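Local coordinates for natterin-like protein (Lethenteron camtschaticum, PDB 6IUL) that probably recognises glycans through a jacalin-like lectin domain and perforates target-cell membranes through an aerolysin-type pore-forming module, at residues 143-156 with 209-221. Sequence-based numbering, arbitrary orientation.
Sequences INAIKSSVIQDMKY and TFSLSVKAGIPEV
I151 and V214, paired across two parallel strands, turn their side chains to the same buried face, where CB of I151 lies 4.2 Å from CG2 of V214 and CD1 of I151 reaches the CD1 methyl of L212. M154 extends this apolar strip: its CG stands anti to the backbone N (chi1 -178°), and bends at the next two torsions bring CE against CG1 of V214, while its CB rests 3.7 Å from CB of A216. Farther on, the ring of Y156 receives P219 over one face in a CH-pi contact, with CG of the proline 4.0 Å from the ring centroid; the Y156 hydroxyl is hydrogen-bonded to W200. At the other end the F210 ring is met in its plane by CD1 of I143 and CD1 of I146, both 3.8 Å from CE1 of F210, while the T209 methyl covers one face.

Three backbone hydrogen bonds join the strands. I151 is held through both its N, which donates to O of S213 (2.8 Å, 173° at the hydrogen), and its O, which accepts from N of K215, the two bonds straddling V214. The third, from N of S213 to O of S149, is longer at 3.2 Å. O of S149 also accepts from a water that bonds OG of S213, and a second water links OG of S149 to N of S211. Past the corner at D153, a further water joins N of M154 to O of K215.

The pairing lies in the region matching the ETX/MTX2 family, consistent with an aerolysin-type pore-forming module, and forms part of a large mixed sheet. OG of S211 is hydrogen-bonded to OG1 of T247 of the second subunit. Strand 260-285 flanks 143-156, strand 228-238 pairs with 212-223, and L295 of strand 290-313 packs on I151.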
ATOM      1  N   ILE A 143      12.341 -24.407  -8.794  1.00 22.87           N
ATOM      2  CA  ILE A 143      11.013 -24.624  -8.225  1.00 22.94           C
ATOM      3  C   ILE A 143      10.036 -24.791  -9.374  1.00 22.43           C
ATOM      4  O   ILE A 143      10.037 -24.016 -10.341  1.00 24.01           O
ATOM      5  CB  ILE A 143      10.535 -23.420  -7.350  1.00 21.75           C
ATOM      6  CG1 ILE A 143      11.525 -23.183  -6.232  1.00 23.56           C
ATOM      7  CG2 ILE A 143       9.156 -23.715  -6.757  1.00 22.57           C
ATOM      8  CD1 ILE A 143      11.203 -21.967  -5.381  1.00 23.93           C
ATOM      9  N   ASN A 144       9.186 -25.799  -9.267  1.00 23.76           N
ATOM     10  CA  ASN A 144       8.165 -26.006 -10.294  1.00 24.15           C
ATOM     11  C   ASN A 144       7.176 -24.838 -10.276  1.00 25.41           C
ATOM     12  O   ASN A 144       7.183 -24.027  -9.352  1.00 27.72           O
ATOM     13  CB  ASN A 144       7.467 -27.344 -10.070  1.00 24.82           C
ATOM     14  CG  ASN A 144       8.201 -28.492 -10.708  1.00 26.15           C
ATOM     15  OD1 ASN A 144       8.530 -28.404 -11.880  1.00 27.17           O
ATOM     16  ND2 ASN A 144       8.350 -29.625  -9.979  1.00 23.73           N
ATOM     17  N   ALA A 145       6.339 -24.739 -11.310  1.00 23.86           N
ATOM     18  CA  ALA A 145       5.445 -23.640 -11.456  1.00 24.12           C
ATOM     19  C   ALA A 145       4.630 -23.437 -10.142  1.00 27.46           C
ATOM     20  O   ALA A 145       4.121 -24.409  -9.568  1.00 23.88           O
ATOM     21  CB  ALA A 145       4.510 -23.846 -12.604  1.00 25.98           C
ATOM     22  N   ILE A 146       4.551 -22.176  -9.702  1.00 22.75           N
ATOM     23  CA  ILE A 146       4.047 -21.834  -8.402  1.00 23.99           C
ATOM     24  C   ILE A 146       2.592 -21.376  -8.463  1.00 26.80           C
ATOM     25  O   ILE A 146       2.219 -20.570  -9.328  1.00 26.71           O
ATOM     26  CB  ILE A 146       4.886 -20.727  -7.768  1.00 23.07           C
ATOM     27  CG1 ILE A 146       6.274 -21.292  -7.451  1.00 25.58           C
ATOM     28  CG2 ILE A 146       4.236 -20.172  -6.506  1.00 23.25           C
ATOM     29  CD1 ILE A 146       7.304 -20.226  -7.050  1.00 26.98           C
ATOM     30  N   LYS A 147       1.788 -21.903  -7.530  1.00 27.86           N
ATOM     31  CA  LYS A 147       0.404 -21.492  -7.353  1.00 28.34           C
ATOM     32  C   LYS A 147       0.317 -20.415  -6.280  1.00 27.54           C
ATOM     33  O   LYS A 147      -0.369 -19.427  -6.468  1.00 24.53           O
ATOM     34  CB  LYS A 147      -0.464 -22.660  -6.937  1.00 32.77           C
ATOM     35  CG  LYS A 147      -1.908 -22.251  -6.654  1.00 42.70           C
ATOM     36  CD  LYS A 147      -2.858 -23.412  -6.406  1.00 49.18           C
ATOM     37  CE  LYS A 147      -4.231 -22.833  -6.055  1.00 59.93           C
ATOM     38  NZ  LYS A 147      -5.279 -23.867  -5.785  1.00 64.77           N
ATOM     39  N   SER A 148       0.968 -20.624  -5.141  1.00 29.65           N
ATOM     40  CA  SER A 148       0.927 -19.619  -4.049  1.00 29.93           C
ATOM     41  C   SER A 148       2.133 -19.667  -3.130  1.00 27.75           C
ATOM     42  O   SER A 148       2.811 -20.672  -3.023  1.00 29.17           O
ATOM     43  CB  SER A 148      -0.335 -19.803  -3.194  1.00 30.07           C
ATOM     44  OG  SER A 148      -0.343 -21.087  -2.511  1.00 30.06           O
ATOM     45  N   SER A 149       2.346 -18.567  -2.439  1.00 30.16           N
ATOM     46  CA  SER A 149       3.444 -18.412  -1.487  1.00 31.65           C
ATOM     47  C   SER A 149       2.898 -17.689  -0.289  1.00 30.46           C
ATOM     48  O   SER A 149       2.592 -16.494  -0.358  1.00 25.76           O
ATOM     49  CB  SER A 149       4.565 -17.580  -2.095  1.00 32.68           C
ATOM     50  OG  SER A 149       5.143 -18.277  -3.166  1.00 44.56           O
ATOM     51  N   VAL A 150       2.761 -18.414   0.808  1.00 33.13           N
ATOM     52  CA  VAL A 150       1.958 -17.934   1.928  1.00 33.44           C
ATOM     53  C   VAL A 150       2.695 -18.142   3.228  1.00 36.12           C
ATOM     54  O   VAL A 150       3.148 -19.244   3.546  1.00 35.52           O
ATOM     55  CB  VAL A 150       0.599 -18.645   2.028  1.00 34.65           C
ATOM     56  CG1 VAL A 150      -0.233 -17.976   3.109  1.00 39.55           C
ATOM     57  CG2 VAL A 150      -0.190 -18.548   0.738  1.00 36.32           C
ATOM     58  N   ILE A 151       2.813 -17.066   3.980  1.00 32.65           N
ATOM     59  CA  ILE A 151       3.422 -17.107   5.289  1.00 31.40           C
ATOM     60  C   ILE A 151       2.286 -17.383   6.289  1.00 33.25           C
ATOM     61  O   ILE A 151       1.267 -16.710   6.284  1.00 33.52           O
ATOM     62  CB  ILE A 151       4.095 -15.792   5.614  1.00 31.52           C
ATOM     63  CG1 ILE A 151       5.301 -15.593   4.704  1.00 30.92           C
ATOM     64  CG2 ILE A 151       4.517 -15.774   7.076  1.00 32.48           C
ATOM     65  CD1 ILE A 151       5.926 -14.226   4.793  1.00 31.67           C
ATOM     66  N   GLN A 152       2.471 -18.384   7.124  1.00 32.72           N
ATOM     67  CA  GLN A 152       1.429 -18.857   8.023  1.00 35.99           C
ATOM     68  C   GLN A 152       2.039 -19.330   9.337  1.00 36.77           C
ATOM     69  O   GLN A 152       3.236 -19.159   9.558  1.00 32.60           O
ATOM     70  CB  GLN A 152       0.605 -19.957   7.351  1.00 38.41           C
ATOM     71  CG  GLN A 152       1.316 -21.249   7.058  1.00 41.13           C
ATOM     72  CD  GLN A 152       0.651 -21.996   5.883  1.00 45.67           C
ATOM     73  OE1 GLN A 152       0.594 -21.506   4.732  1.00 46.02           O
ATOM     74  NE2 GLN A 152       0.160 -23.184   6.164  1.00 42.35           N
ATOM     75  N   ASP A 153       1.204 -19.913  10.204  1.00 42.17           N
ATOM     76  CA  ASP A 153       1.593 -20.288  11.582  1.00 43.41           C
ATOM     77  C   ASP A 153       2.387 -19.172  12.269  1.00 41.63           C
ATOM     78  O   ASP A 153       3.481 -19.400  12.792  1.00 38.81           O
ATOM     79  CB  ASP A 153       2.421 -21.591  11.605  1.00 48.98           C
ATOM     80  CG  ASP A 153       1.695 -22.769  10.952  1.00 56.37           C
ATOM     81  OD1 ASP A 153       0.440 -22.841  10.970  1.00 63.88           O
ATOM     82  OD2 ASP A 153       2.395 -23.646  10.432  1.00 59.43           O
ATOM     83  N   MET A 154       1.830 -17.964  12.233  1.00 39.33           N
ATOM     84  CA  MET A 154       2.482 -16.773  12.776  1.00 43.58           C
ATOM     85  C   MET A 154       2.468 -16.809  14.309  1.00 40.27           C
ATOM     86  O   MET A 154       1.444 -17.038  14.904  1.00 38.53           O
ATOM     87  CB  MET A 154       1.791 -15.493  12.278  1.00 41.77           C
ATOM     88  CG  MET A 154       2.444 -14.201  12.762  1.00 40.55           C
ATOM     89  SD  MET A 154       4.121 -13.984  12.146  1.00 35.92           S
ATOM     90  CE  MET A 154       3.857 -13.882  10.367  1.00 39.07           C
ATOM     91  N   LYS A 155       3.624 -16.570  14.918  1.00 42.33           N
ATOM     92  CA  LYS A 155       3.759 -16.577  16.376  1.00 40.13           C
ATOM     93  C   LYS A 155       4.628 -15.424  16.811  1.00 36.12           C
ATOM     94  O   LYS A 155       5.589 -15.090  16.148  1.00 38.50           O
ATOM     95  CB  LYS A 155       4.380 -17.890  16.886  1.00 41.24           C
ATOM     96  CG  LYS A 155       3.445 -19.059  16.785  1.00 47.77           C
ATOM     97  CD  LYS A 155       4.184 -20.383  16.946  1.00 51.53           C
ATOM     98  CE  LYS A 155       3.256 -21.577  17.073  1.00 58.23           C
ATOM     99  NZ  LYS A 155       2.786 -22.093  15.760  1.00 63.69           N
ATOM    100  N   TYR A 156       4.266 -14.822  17.945  1.00 36.14           N
ATOM    101  CA  TYR A 156       5.005 -13.747  18.566  1.00 41.00           C
ATOM    102  C   TYR A 156       5.437 -14.269  19.948  1.00 45.70           C
ATOM    103  O   TYR A 156       4.731 -14.084  20.950  1.00 46.46           O
ATOM    104  CB  TYR A 156       4.129 -12.492  18.687  1.00 39.90           C
ATOM    105  CG  TYR A 156       3.510 -12.107  17.388  1.00 35.31           C
ATOM    106  CD1 TYR A 156       4.172 -11.265  16.511  1.00 33.74           C
ATOM    107  CD2 TYR A 156       2.248 -12.595  17.039  1.00 34.83           C
ATOM    108  CE1 TYR A 156       3.585 -10.896  15.302  1.00 35.27           C
ATOM    109  CE2 TYR A 156       1.669 -12.259  15.836  1.00 36.43           C
ATOM    110  CZ  TYR A 156       2.350 -11.418  14.960  1.00 36.65           C
ATOM    111  OH  TYR A 156       1.765 -11.094  13.757  1.00 35.65           O
ATOM    112  N   THR A 209      11.001 -12.014  -4.946  1.00 30.53           N
ATOM    113  CA  THR A 209      11.059 -13.230  -5.802  1.00 29.44           C
ATOM    114  C   THR A 209       9.682 -13.874  -5.882  1.00 32.16           C
ATOM    115  O   THR A 209       9.258 -14.324  -6.953  1.00 29.72           O
ATOM    116  CB  THR A 209      12.073 -14.238  -5.237  1.00 28.99           C
ATOM    117  OG1 THR A 209      13.361 -13.643  -5.281  1.00 28.27           O
ATOM    118  CG2 THR A 209      12.095 -15.548  -5.985  1.00 28.94           C
ATOM    119  N   PHE A 210       8.985 -13.927  -4.741  1.00 31.84           N
ATOM    120  CA  PHE A 210       7.664 -14.505  -4.673  1.00 29.13           C
ATOM    121  C   PHE A 210       6.591 -13.448  -4.486  1.00 30.76           C
ATOM    122  O   PHE A 210       6.904 -12.327  -4.107  1.00 30.96           O
ATOM    123  CB  PHE A 210       7.627 -15.512  -3.511  1.00 29.17           C
ATOM    124  CG  PHE A 210       8.700 -16.560  -3.594  1.00 27.09           C
ATOM    125  CD1 PHE A 210       8.597 -17.630  -4.487  1.00 27.20           C
ATOM    126  CD2 PHE A 210       9.819 -16.482  -2.791  1.00 28.60           C
ATOM    127  CE1 PHE A 210       9.612 -18.555  -4.591  1.00 26.79           C
ATOM    128  CE2 PHE A 210      10.834 -17.424  -2.873  1.00 28.47           C
ATOM    129  CZ  PHE A 210      10.718 -18.477  -3.763  1.00 28.72           C
ATOM    130  N   SER A 211       5.320 -13.786  -4.737  1.00 31.04           N
ATOM    131  CA  SER A 211       4.244 -12.896  -4.313  1.00 31.30           C
ATOM    132  C   SER A 211       3.716 -13.392  -2.964  1.00 30.41           C
ATOM    133  O   SER A 211       2.958 -14.355  -2.865  1.00 27.68           O
ATOM    134  CB  SER A 211       3.133 -12.741  -5.362  1.00 32.17           C
ATOM    135  OG  SER A 211       2.315 -13.840  -5.375  1.00 44.28           O
ATOM    136  N   LEU A 212       4.177 -12.752  -1.908  1.00 32.15           N
ATOM    137  CA  LEU A 212       3.897 -13.210  -0.531  1.00 29.84           C
ATOM    138  C   LEU A 212       2.551 -12.688  -0.025  1.00 30.24           C
ATOM    139  O   LEU A 212       2.199 -11.538  -0.297  1.00 31.36           O
ATOM    140  CB  LEU A 212       4.978 -12.690   0.418  1.00 30.83           C
ATOM    141  CG  LEU A 212       6.387 -13.162   0.148  1.00 28.96           C
ATOM    142  CD1 LEU A 212       7.345 -12.506   1.079  1.00 30.39           C
ATOM    143  CD2 LEU A 212       6.514 -14.675   0.261  1.00 31.80           C
ATOM    144  N   SER A 213       1.790 -13.543   0.643  1.00 29.87           N
ATOM    145  CA  SER A 213       0.737 -13.099   1.534  1.00 35.74           C
ATOM    146  C   SER A 213       0.960 -13.733   2.905  1.00 36.99           C
ATOM    147  O   SER A 213       1.657 -14.747   3.035  1.00 36.25           O
ATOM    148  CB  SER A 213      -0.675 -13.398   1.002  1.00 36.10           C
ATOM    149  OG  SER A 213      -0.806 -14.750   0.749  1.00 42.51           O
ATOM    150  N   VAL A 214       0.390 -13.096   3.921  1.00 34.08           N
ATOM    151  CA  VAL A 214       0.475 -13.561   5.296  1.00 32.55           C
ATOM    152  C   VAL A 214      -0.903 -13.927   5.797  1.00 32.81           C
ATOM    153  O   VAL A 214      -1.815 -13.103   5.810  1.00 33.06           O
ATOM    154  CB  VAL A 214       1.028 -12.458   6.192  1.00 32.18           C
ATOM    155  CG1 VAL A 214       1.215 -12.991   7.597  1.00 32.70           C
ATOM    156  CG2 VAL A 214       2.353 -11.942   5.647  1.00 31.68           C
ATOM    157  N   LYS A 215      -1.080 -15.184   6.177  1.00 34.88           N
ATOM    158  CA  LYS A 215      -2.335 -15.630   6.733  1.00 38.57           C
ATOM    159  C   LYS A 215      -2.154 -15.632   8.247  1.00 38.87           C
ATOM    160  O   LYS A 215      -1.545 -16.536   8.815  1.00 37.18           O
ATOM    161  CB  LYS A 215      -2.769 -16.982   6.171  1.00 41.02           C
ATOM    162  CG  LYS A 215      -4.145 -17.414   6.643  1.00 48.08           C
ATOM    163  CD  LYS A 215      -4.538 -18.772   6.034  1.00 59.62           C
ATOM    164  CE  LYS A 215      -4.190 -19.934   6.972  1.00 64.54           C
ATOM    165  NZ  LYS A 215      -4.103 -21.254   6.308  1.00 64.87           N
ATOM    166  N   ALA A 216      -2.629 -14.553   8.873  1.00 39.28           N
ATOM    167  CA  ALA A 216      -2.374 -14.276  10.293  1.00 36.82           C
ATOM    168  C   ALA A 216      -3.316 -13.225  10.826  1.00 36.57           C
ATOM    169  O   ALA A 216      -3.981 -12.525  10.064  1.00 36.34           O
ATOM    170  CB  ALA A 216      -0.958 -13.777  10.475  1.00 36.47           C
ATOM    171  N   GLY A 217      -3.330 -13.082  12.143  1.00 37.80           N
ATOM    172  CA  GLY A 217      -4.028 -11.980  12.762  1.00 41.44           C
ATOM    173  C   GLY A 217      -3.075 -10.844  13.036  1.00 46.07           C
ATOM    174  O   GLY A 217      -1.876 -11.029  13.060  1.00 48.15           O
ATOM    175  N   ILE A 218      -3.609  -9.659  13.301  1.00 50.68           N
ATOM    176  CA  ILE A 218      -2.758  -8.496  13.564  1.00 50.28           C
ATOM    177  C   ILE A 218      -2.623  -8.283  15.072  1.00 50.36           C
ATOM    178  O   ILE A 218      -3.616  -8.348  15.809  1.00 62.98           O
ATOM    179  CB  ILE A 218      -3.340  -7.246  12.859  1.00 54.67           C
ATOM    180  CG1 ILE A 218      -3.038  -7.314  11.353  1.00 62.33           C
ATOM    181  CG2 ILE A 218      -2.780  -5.964  13.447  1.00 53.07           C
ATOM    182  CD1 ILE A 218      -3.698  -6.230  10.529  1.00 68.90           C
ATOM    183  N   PRO A 219      -1.393  -8.041  15.552  1.00 48.62           N
ATOM    184  CA  PRO A 219      -1.191  -7.681  16.955  1.00 45.70           C
ATOM    185  C   PRO A 219      -1.925  -6.384  17.310  1.00 49.11           C
ATOM    186  O   PRO A 219      -1.833  -5.373  16.593  1.00 46.44           O
ATOM    187  CB  PRO A 219       0.326  -7.499  17.069  1.00 44.24           C
ATOM    188  CG  PRO A 219       0.863  -8.360  15.981  1.00 44.55           C
ATOM    189  CD  PRO A 219      -0.119  -8.254  14.857  1.00 46.64           C
ATOM    190  N   GLU A 220      -2.660  -6.442  18.413  1.00 51.72           N
ATOM    191  CA  GLU A 220      -3.492  -5.329  18.852  1.00 57.52           C
ATOM    192  C   GLU A 220      -3.269  -5.159  20.345  1.00 56.77           C
ATOM    193  O   GLU A 220      -2.754  -6.043  21.042  1.00 47.68           O
ATOM    194  CB  GLU A 220      -4.988  -5.616  18.568  1.00 54.84           C
ATOM    195  CG  GLU A 220      -5.374  -5.632  17.096  1.00 61.63           C
ATOM    196  CD  GLU A 220      -6.803  -6.096  16.841  1.00 67.92           C
ATOM    197  OE1 GLU A 220      -7.515  -6.477  17.812  1.00 70.19           O
ATOM    198  OE2 GLU A 220      -7.204  -6.085  15.653  1.00 73.59           O
ATOM    199  N   VAL A 221      -3.749  -4.035  20.848  1.00 51.46           N
ATOM    200  CA  VAL A 221      -3.720  -3.749  22.257  1.00 53.61           C
ATOM    201  C   VAL A 221      -5.097  -4.024  22.860  1.00 55.85           C
ATOM    202  O   VAL A 221      -6.106  -3.828  22.220  1.00 50.93           O
ATOM    203  CB  VAL A 221      -3.275  -2.305  22.460  1.00 54.98           C
ATOM    204  CG1 VAL A 221      -3.733  -1.758  23.797  1.00 65.39           C
ATOM    205  CG2 VAL A 221      -1.764  -2.207  22.325  1.00 52.98           C
TER
HETATM  206  O   HOH W   1       4.834 -16.668  -5.459  1.00 30.10           O
HETATM  207  O   HOH W   2       0.438 -15.871  -1.874  1.00 47.22           O
HETATM  208  O   HOH W   3       1.901 -16.263  -4.688  1.00 48.36           O
HETATM  209  O   HOH W   4      -0.941 -17.440  11.286  1.00 41.07           O